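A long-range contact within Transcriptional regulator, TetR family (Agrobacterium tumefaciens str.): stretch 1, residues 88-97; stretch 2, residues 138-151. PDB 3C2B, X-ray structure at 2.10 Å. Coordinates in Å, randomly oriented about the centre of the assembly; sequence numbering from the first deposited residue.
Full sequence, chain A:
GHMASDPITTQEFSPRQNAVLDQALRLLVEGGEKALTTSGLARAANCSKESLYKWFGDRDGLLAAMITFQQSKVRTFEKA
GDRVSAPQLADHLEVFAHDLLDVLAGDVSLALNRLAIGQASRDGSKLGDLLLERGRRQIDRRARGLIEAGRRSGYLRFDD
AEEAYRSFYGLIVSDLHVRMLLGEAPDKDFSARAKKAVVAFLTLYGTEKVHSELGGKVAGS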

ATOM      1  N   GLN A  88       0.753  -2.989 -29.938  1.00 49.93           N
ATOM      2  CA  GLN A  88      -0.360  -2.246 -29.350  1.00 48.98           C
ATOM      3  C   GLN A  88      -0.619  -2.704 -27.909  1.00 47.37           C
ATOM      4  O   GLN A  88      -0.872  -1.877 -27.028  1.00 47.25           O
ATOM      5  CB  GLN A  88      -1.638  -2.508 -30.102  1.00 49.17           C
ATOM      6  CG  GLN A  88      -2.101  -1.493 -31.054  1.00 51.45           C
ATOM      7  CD  GLN A  88      -3.304  -2.042 -31.807  1.00 55.10           C
ATOM      8  OE1 GLN A  88      -3.165  -2.939 -32.630  1.00 55.67           O
ATOM      9  NE2 GLN A  88      -4.496  -1.548 -31.477  1.00 56.83           N
ATOM     10  N   LEU A  89      -0.618  -4.017 -27.698  1.00 45.01           N
ATOM     11  CA  LEU A  89      -0.847  -4.559 -26.371  1.00 44.40           C
ATOM     12  C   LEU A  89       0.222  -4.051 -25.407  1.00 43.56           C
ATOM     13  O   LEU A  89      -0.104  -3.529 -24.340  1.00 43.82           O
ATOM     14  CB  LEU A  89      -0.821  -6.079 -26.398  1.00 43.74           C
ATOM     15  CG  LEU A  89      -1.573  -6.906 -25.336  1.00 43.38           C
ATOM     16  CD1 LEU A  89      -0.760  -8.114 -24.843  1.00 41.12           C
ATOM     17  CD2 LEU A  89      -2.184  -6.112 -24.197  1.00 40.00           C
ATOM     18  N   ALA A  90       1.493  -4.190 -25.798  1.00 43.11           N
ATOM     19  CA  ALA A  90       2.615  -3.809 -24.957  1.00 42.86           C
ATOM     20  C   ALA A  90       2.535  -2.321 -24.619  1.00 43.03           C
ATOM     21  O   ALA A  90       2.679  -1.924 -23.467  1.00 41.87           O
ATOM     22  CB  ALA A  90       3.966  -4.151 -25.652  1.00 43.25           C
ATOM     23  N   ASP A  91       2.287  -1.520 -25.650  1.00 42.83           N
ATOM     24  CA  ASP A  91       2.155  -0.069 -25.521  1.00 43.09           C
ATOM     25  C   ASP A  91       1.039   0.315 -24.595  1.00 41.84           C
ATOM     26  O   ASP A  91       1.260   1.142 -23.742  1.00 41.89           O
ATOM     27  CB  ASP A  91       1.956   0.634 -26.899  1.00 42.66           C
ATOM     28  CG  ASP A  91       3.233   0.652 -27.741  1.00 44.84           C
ATOM     29  OD1 ASP A  91       4.300   0.194 -27.252  1.00 47.55           O
ATOM     30  OD2 ASP A  91       3.171   1.118 -28.893  1.00 47.79           O
ATOM     31  N   HIS A  92      -0.162  -0.246 -24.808  1.00 40.75           N
ATOM     32  CA  HIS A  92      -1.323   0.004 -23.936  1.00 40.18           C
ATOM     33  C   HIS A  92      -1.048  -0.357 -22.476  1.00 39.16           C
ATOM     34  O   HIS A  92      -1.506   0.322 -21.538  1.00 39.18           O
ATOM     35  CB  HIS A  92      -2.525  -0.807 -24.403  1.00 39.41           C
ATOM     36  CG  HIS A  92      -3.205  -0.241 -25.612  1.00 41.04           C
ATOM     37  ND1 HIS A  92      -3.440   1.105 -25.770  1.00 41.62           N
ATOM     38  CD2 HIS A  92      -3.759  -0.845 -26.694  1.00 43.35           C
ATOM     39  CE1 HIS A  92      -4.092   1.311 -26.905  1.00 43.12           C
ATOM     40  NE2 HIS A  92      -4.310   0.141 -27.479  1.00 42.67           N
ATOM     41  N   LEU A  93      -0.345  -1.452 -22.273  1.00 39.11           N
ATOM     42  CA  LEU A  93      -0.042  -1.877 -20.901  1.00 38.27           C
ATOM     43  C   LEU A  93       0.945  -0.944 -20.241  1.00 39.27           C
ATOM     44  O   LEU A  93       0.801  -0.667 -19.071  1.00 37.99           O
ATOM     45  CB  LEU A  93       0.456  -3.289 -20.854  1.00 37.33           C
ATOM     46  CG  LEU A  93      -0.551  -4.407 -21.171  1.00 38.20           C
ATOM     47  CD1 LEU A  93       0.217  -5.713 -21.327  1.00 37.50           C
ATOM     48  CD2 LEU A  93      -1.667  -4.544 -20.089  1.00 34.33           C
ATOM     49  N   GLU A  94       1.936  -0.427 -20.975  1.00 40.55           N
ATOM     50  CA  GLU A  94       2.815   0.571 -20.377  1.00 42.44           C
ATOM     51  C   GLU A  94       2.063   1.865 -20.031  1.00 41.50           C
ATOM     52  O   GLU A  94       2.294   2.442 -18.975  1.00 41.96           O
ATOM     53  CB  GLU A  94       3.997   0.905 -21.291  1.00 42.30           C
ATOM     54  CG  GLU A  94       4.976  -0.266 -21.470  1.00 48.14           C
ATOM     55  CD  GLU A  94       6.251   0.141 -22.221  1.00 47.87           C
ATOM     56  OE1 GLU A  94       6.763   1.269 -22.022  1.00 53.77           O
ATOM     57  OE2 GLU A  94       6.743  -0.677 -23.013  1.00 54.96           O
ATOM     58  N   VAL A  95       1.216   2.346 -20.952  1.00 40.23           N
ATOM     59  CA  VAL A  95       0.465   3.577 -20.711  1.00 40.12           C
ATOM     60  C   VAL A  95      -0.448   3.390 -19.483  1.00 39.65           C
ATOM     61  O   VAL A  95      -0.507   4.243 -18.605  1.00 37.75           O
ATOM     62  CB  VAL A  95      -0.292   4.065 -21.976  1.00 39.40           C
ATOM     63  CG1 VAL A  95      -1.216   5.265 -21.648  1.00 37.71           C
ATOM     64  CG2 VAL A  95       0.703   4.416 -23.117  1.00 38.00           C
ATOM     65  N   PHE A  96      -1.108   2.235 -19.423  1.00 39.54           N
ATOM     66  CA  PHE A  96      -1.870   1.908 -18.257  1.00 39.17           C
ATOM     67  C   PHE A  96      -1.025   2.018 -16.942  1.00 38.83           C
ATOM     68  O   PHE A  96      -1.403   2.706 -15.978  1.00 37.16           O
ATOM     69  CB  PHE A  96      -2.473   0.506 -18.365  1.00 39.21           C
ATOM     70  CG  PHE A  96      -3.134   0.108 -17.113  1.00 39.02           C
ATOM     71  CD1 PHE A  96      -4.455   0.528 -16.857  1.00 37.15           C
ATOM     72  CD2 PHE A  96      -2.423  -0.597 -16.125  1.00 38.71           C
ATOM     73  CE1 PHE A  96      -5.086   0.226 -15.646  1.00 37.09           C
ATOM     74  CE2 PHE A  96      -3.052  -0.902 -14.879  1.00 38.05           C
ATOM     75  CZ  PHE A  96      -4.389  -0.470 -14.646  1.00 36.42           C
ATOM     76  N   ALA A  97       0.104   1.315 -16.899  1.00 38.67           N
ATOM     77  CA  ALA A  97       0.907   1.268 -15.656  1.00 37.77           C
ATOM     78  C   ALA A  97       1.291   2.672 -15.181  1.00 37.43           C
ATOM     79  O   ALA A  97       1.193   2.977 -13.994  1.00 37.83           O
ATOM     80  CB  ALA A  97       2.130   0.391 -15.864  1.00 38.45           C
ATOM     81  N   GLN A 138     -12.738   2.612 -12.545  1.00 50.56           N
ATOM     82  CA  GLN A 138     -12.450   3.013 -13.929  1.00 52.31           C
ATOM     83  C   GLN A 138     -11.072   2.488 -14.347  1.00 52.39           C
ATOM     84  O   GLN A 138     -10.913   1.928 -15.444  1.00 52.33           O
ATOM     85  CB  GLN A 138     -12.567   4.545 -14.135  1.00 51.62           C
ATOM     86  CG  GLN A 138     -13.979   5.077 -14.541  1.00 55.27           C
ATOM     87  CD  GLN A 138     -14.254   5.038 -16.050  1.00 55.87           C
ATOM     88  OE1 GLN A 138     -14.938   5.910 -16.583  1.00 59.25           O
ATOM     89  NE2 GLN A 138     -13.714   4.035 -16.743  1.00 56.09           N
ATOM     90  N   ILE A 139     -10.098   2.682 -13.470  1.00 52.73           N
ATOM     91  CA  ILE A 139      -8.802   2.057 -13.579  1.00 53.68           C
ATOM     92  C   ILE A 139      -8.924   0.530 -13.727  1.00 54.17           C
ATOM     93  O   ILE A 139      -8.315  -0.045 -14.636  1.00 54.25           O
ATOM     94  CB  ILE A 139      -7.873   2.480 -12.404  1.00 54.34           C
ATOM     95  CG1 ILE A 139      -7.074   3.745 -12.791  1.00 55.03           C
ATOM     96  CG2 ILE A 139      -6.890   1.368 -11.978  1.00 54.36           C
ATOM     97  CD1 ILE A 139      -6.116   3.605 -14.042  1.00 54.55           C
ATOM     98  N   ASP A 140      -9.728  -0.107 -12.863  1.00 53.56           N
ATOM     99  CA  ASP A 140      -9.821  -1.560 -12.839  1.00 52.72           C
ATOM    100  C   ASP A 140     -10.475  -2.085 -14.118  1.00 51.94           C
ATOM    101  O   ASP A 140     -10.057  -3.114 -14.637  1.00 51.07           O
ATOM    102  CB  ASP A 140     -10.602  -2.041 -11.620  1.00 52.90           C
ATOM    103  CG  ASP A 140      -9.817  -1.910 -10.307  1.00 53.33           C
ATOM    104  OD1 ASP A 140      -8.613  -1.589 -10.326  1.00 54.60           O
ATOM    105  OD2 ASP A 140     -10.413  -2.163  -9.242  1.00 52.68           O
ATOM    106  N   ARG A 141     -11.487  -1.378 -14.618  1.00 51.62           N
ATOM    107  CA  ARG A 141     -12.184  -1.800 -15.843  1.00 51.68           C
ATOM    108  C   ARG A 141     -11.247  -1.637 -17.046  1.00 51.12           C
ATOM    109  O   ARG A 141     -11.236  -2.481 -17.933  1.00 50.33           O
ATOM    110  CB  ARG A 141     -13.511  -1.052 -16.052  1.00 51.67           C
ATOM    111  CG  ARG A 141     -14.589  -1.936 -16.707  1.00 53.72           C
ATOM    112  CD  ARG A 141     -15.874  -1.189 -17.046  1.00 53.42           C
ATOM    113  NE  ARG A 141     -16.964  -2.117 -17.363  1.00 54.93           N
ATOM    114  CZ  ARG A 141     -17.843  -2.590 -16.467  1.00 55.75           C
ATOM    115  NH1 ARG A 141     -17.757  -2.250 -15.180  1.00 56.81           N
ATOM    116  NH2 ARG A 141     -18.807  -3.423 -16.853  1.00 56.05           N
ATOM    117  N   ARG A 142     -10.453  -0.559 -17.052  1.00 50.08           N
ATOM    118  CA  ARG A 142      -9.406  -0.367 -18.054  1.00 50.05           C
ATOM    119  C   ARG A 142      -8.498  -1.614 -18.106  1.00 49.34           C
ATOM    120  O   ARG A 142      -8.364  -2.240 -19.144  1.00 49.49           O
ATOM    121  CB  ARG A 142      -8.571   0.870 -17.718  1.00 50.15           C
ATOM    122  CG  ARG A 142      -7.968   1.600 -18.889  1.00 53.03           C
ATOM    123  CD  ARG A 142      -7.014   0.727 -19.668  1.00 56.58           C
ATOM    124  NE  ARG A 142      -7.351   0.695 -21.099  1.00 56.12           N
ATOM    125  CZ  ARG A 142      -6.738   1.390 -22.055  1.00 55.97           C
ATOM    126  NH1 ARG A 142      -7.130   1.274 -23.317  1.00 54.21           N
ATOM    127  NH2 ARG A 142      -5.749   2.208 -21.751  1.00 58.50           N
ATOM    128  N   ALA A 143      -7.943  -1.987 -16.962  1.00 48.18           N
ATOM    129  CA  ALA A 143      -6.961  -3.027 -16.864  1.00 48.75           C
ATOM    130  C   ALA A 143      -7.503  -4.380 -17.319  1.00 48.77           C
ATOM    131  O   ALA A 143      -6.843  -5.062 -18.101  1.00 47.84           O
ATOM    132  CB  ALA A 143      -6.399  -3.092 -15.442  1.00 47.43           C
ATOM    133  N   ARG A 144      -8.720  -4.719 -16.874  1.00 48.68           N
ATOM    134  CA  ARG A 144      -9.376  -5.980 -17.247  1.00 49.40           C
ATOM    135  C   ARG A 144      -9.696  -6.001 -18.728  1.00 48.44           C
ATOM    136  O   ARG A 144      -9.538  -7.034 -19.372  1.00 48.09           O
ATOM    137  CB  ARG A 144     -10.687  -6.193 -16.482  1.00 49.23           C
ATOM    138  CG  ARG A 144     -10.576  -6.170 -14.979  1.00 51.60           C
ATOM    139  CD  ARG A 144     -11.943  -6.584 -14.397  1.00 55.14           C
ATOM    140  NE  ARG A 144     -12.428  -5.628 -13.406  1.00 58.53           N
ATOM    141  CZ  ARG A 144     -12.117  -5.638 -12.108  1.00 58.31           C
ATOM    142  NH1 ARG A 144     -11.307  -6.559 -11.582  1.00 58.77           N
ATOM    143  NH2 ARG A 144     -12.625  -4.704 -11.330  1.00 59.50           N
ATOM    144  N   GLY A 145     -10.174  -4.865 -19.238  1.00 47.71           N
ATOM    145  CA  GLY A 145     -10.433  -4.686 -20.680  1.00 47.89           C
ATOM    146  C   GLY A 145      -9.201  -4.985 -21.526  1.00 47.73           C
ATOM    147  O   GLY A 145      -9.248  -5.754 -22.478  1.00 47.71           O
ATOM    148  N   LEU A 146      -8.085  -4.400 -21.139  1.00 47.85           N
ATOM    149  CA  LEU A 146      -6.770  -4.648 -21.738  1.00 48.28           C
ATOM    150  C   LEU A 146      -6.287  -6.105 -21.642  1.00 48.49           C
ATOM    151  O   LEU A 146      -5.799  -6.672 -22.602  1.00 49.07           O
ATOM    152  CB  LEU A 146      -5.777  -3.760 -21.014  1.00 47.86           C
ATOM    153  CG  LEU A 146      -4.808  -2.923 -21.809  1.00 49.90           C
ATOM    154  CD1 LEU A 146      -5.442  -2.410 -23.088  1.00 48.51           C
ATOM    155  CD2 LEU A 146      -4.298  -1.766 -20.918  1.00 46.94           C
ATOM    156  N   ILE A 147      -6.425  -6.698 -20.462  1.00 48.12           N
ATOM    157  CA  ILE A 147      -6.000  -8.043 -20.201  1.00 47.17           C
ATOM    158  C   ILE A 147      -6.873  -9.008 -21.000  1.00 48.06           C
ATOM    159  O   ILE A 147      -6.371  -9.981 -21.573  1.00 48.40           O
ATOM    160  CB  ILE A 147      -6.015  -8.319 -18.676  1.00 46.94           C
ATOM    161  CG1 ILE A 147      -4.946  -7.454 -17.969  1.00 46.08           C
ATOM    162  CG2 ILE A 147      -5.753  -9.792 -18.361  1.00 46.59           C
ATOM    163  CD1 ILE A 147      -4.825  -7.737 -16.431  1.00 45.37           C
ATOM    164  N   GLU A 148      -8.171  -8.740 -21.053  1.00 48.82           N
ATOM    165  CA  GLU A 148      -9.079  -9.514 -21.897  1.00 49.64           C
ATOM    166  C   GLU A 148      -8.725  -9.400 -23.393  1.00 50.15           C
ATOM    167  O   GLU A 148      -8.633 -10.412 -24.085  1.00 49.80           O
ATOM    168  CB  GLU A 148     -10.531  -9.106 -21.599  1.00 49.96           C
ATOM    169  CG  GLU A 148     -11.612  -9.923 -22.270  1.00 53.15           C
ATOM    170  CD  GLU A 148     -11.303 -11.404 -22.323  1.00 55.21           C
ATOM    171  OE1 GLU A 148     -10.660 -11.944 -21.403  1.00 58.52           O
ATOM    172  OE2 GLU A 148     -11.743 -12.036 -23.291  1.00 58.31           O
ATOM    173  N   ALA A 149      -8.520  -8.180 -23.885  1.00 50.69           N
ATOM    174  CA  ALA A 149      -8.047  -7.964 -25.270  1.00 52.14           C
ATOM    175  C   ALA A 149      -6.748  -8.735 -25.608  1.00 53.42           C
ATOM    176  O   ALA A 149      -6.666  -9.337 -26.684  1.00 53.60           O
ATOM    177  CB  ALA A 149      -7.858  -6.476 -25.550  1.00 52.41           C
ATOM    178  N   GLY A 150      -5.761  -8.711 -24.692  1.00 53.50           N
ATOM    179  CA  GLY A 150      -4.555  -9.519 -24.797  1.00 55.22           C
ATOM    180  C   GLY A 150      -4.782 -11.023 -24.855  1.00 56.83           C
ATOM    181  O   GLY A 150      -4.201 -11.722 -25.704  1.00 57.03           O
ATOM    182  N   ARG A 151      -5.630 -11.533 -23.968  1.00 57.66           N
ATOM    183  CA  ARG A 151      -6.048 -12.948 -24.012  1.00 58.81           C
ATOM    184  C   ARG A 151      -6.732 -13.296 -25.356  1.00 59.51           C
ATOM    185  O   ARG A 151      -6.320 -14.230 -26.028  1.00 59.70           O
ATOM    186  CB  ARG A 151      -7.029 -13.251 -22.874  1.00 58.07           C
ATOM    187  CG  ARG A 151      -7.182 -14.730 -22.545  1.00 59.16           C
ATOM    188  CD  ARG A 151      -8.469 -14.969 -21.764  1.00 59.86           C
ATOM    189  NE  ARG A 151      -9.612 -14.436 -22.508  1.00 61.67           N
ATOM    190  CZ  ARG A 151     -10.149 -15.021 -23.582  1.00 62.28           C
ATOM    191  NH1 ARG A 151      -9.678 -16.175 -24.056  1.00 60.80           N
ATOM    192  NH2 ARG A 151     -11.160 -14.440 -24.200  1.00 63.90           N
TER

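Both stretches are helical from end to end, and each helix runs on beyond the residues given here. They lie nearly antiparallel. The angle between their N-to-C directions is 164°, and the axes come within 10.5 Å of each other. In the register, Leu 89 lies across from Gly 150, Leu 93 from Leu 146, and Phe 96 from Ala 143. Each helix is held by its own backbone hydrogen bonds, such as Phe 96 N to His 92 O at 2.9 Å. No hydrogen bond crosses between the helices. The contact is therefore a matter of shape and apolar packing.

Phe 96 is the main bump. Its CA-to-CB bond points toward the second helix, and its chi1 is t. The ring enters a hollow formed by Ile 139, Arg 142, Ala 143 and Leu 146, a knob-into-hole fit. Ala 143 leaves room for the ring tip: Phe 96 CZ is 3.4 Å from Ala 143 CB, a close apolar contact. Phe 96 CE1 lies 3.4 Å from Ile 139 O, which meets the ring at its edge, near the ring plane. That oxygen also accepts the backbone hydrogen bond from Ala 143 N, at 3.1 Å. The side chain of Ile 139 joins in, with its CD1 3.9 Å from Phe 96 CE1. Arg 142 contributes the aliphatic part of its side chain, and its CD lies 3.8 Å from Phe 96 CD1. At the root of the knob, Leu 146 CD2 is 3.9 Å from Phe 96 CB.

Leu 146 is the answering bump from the second helix. Its CA-to-CB bond points toward the first helix, and its end meets His 92, Leu 93 and Phe 96. Leu 146 CD2 comes 3.5 Å from His 92 O and 3.9 Å from Leu 93 CD2. Leu 146 CD1 lies 3.6 Å from His 92 CB. Both methyls lie against His 92, and CD2 also meets Leu 93 and Phe 96. Its chi1, -132°, lies between wells.

Farther along, the hollow belongs to Gly 150. With no side chain there, Leu 89 can settle against the backbone, and Leu 89 CG is 4.0 Å from Gly 150 CA. This is also where the CA atoms of the paired residues come closest, with Leu 89 CA and Gly 150 CA 6.4 Å apart. A CB on Gly 150 would point toward Leu 89 and lie a tight 3.3 Å from its CD1. Leu 89 CD2 also lies 4.0 Å from Leu 146 O.

His 92 and Arg 142 have a looser contact, with His 92 ND1 4.4 Å from Arg 142 NH1. Within the second helix, Arg 151 forms a salt bridge with Glu 148. Its two hydrogen bonds are Arg 151 NE to Glu 148 OE1 at 2.9 Å and Arg 151 NH2 to Glu 148 OE2 at 2.6 Å. Neither residue touches the first stretch.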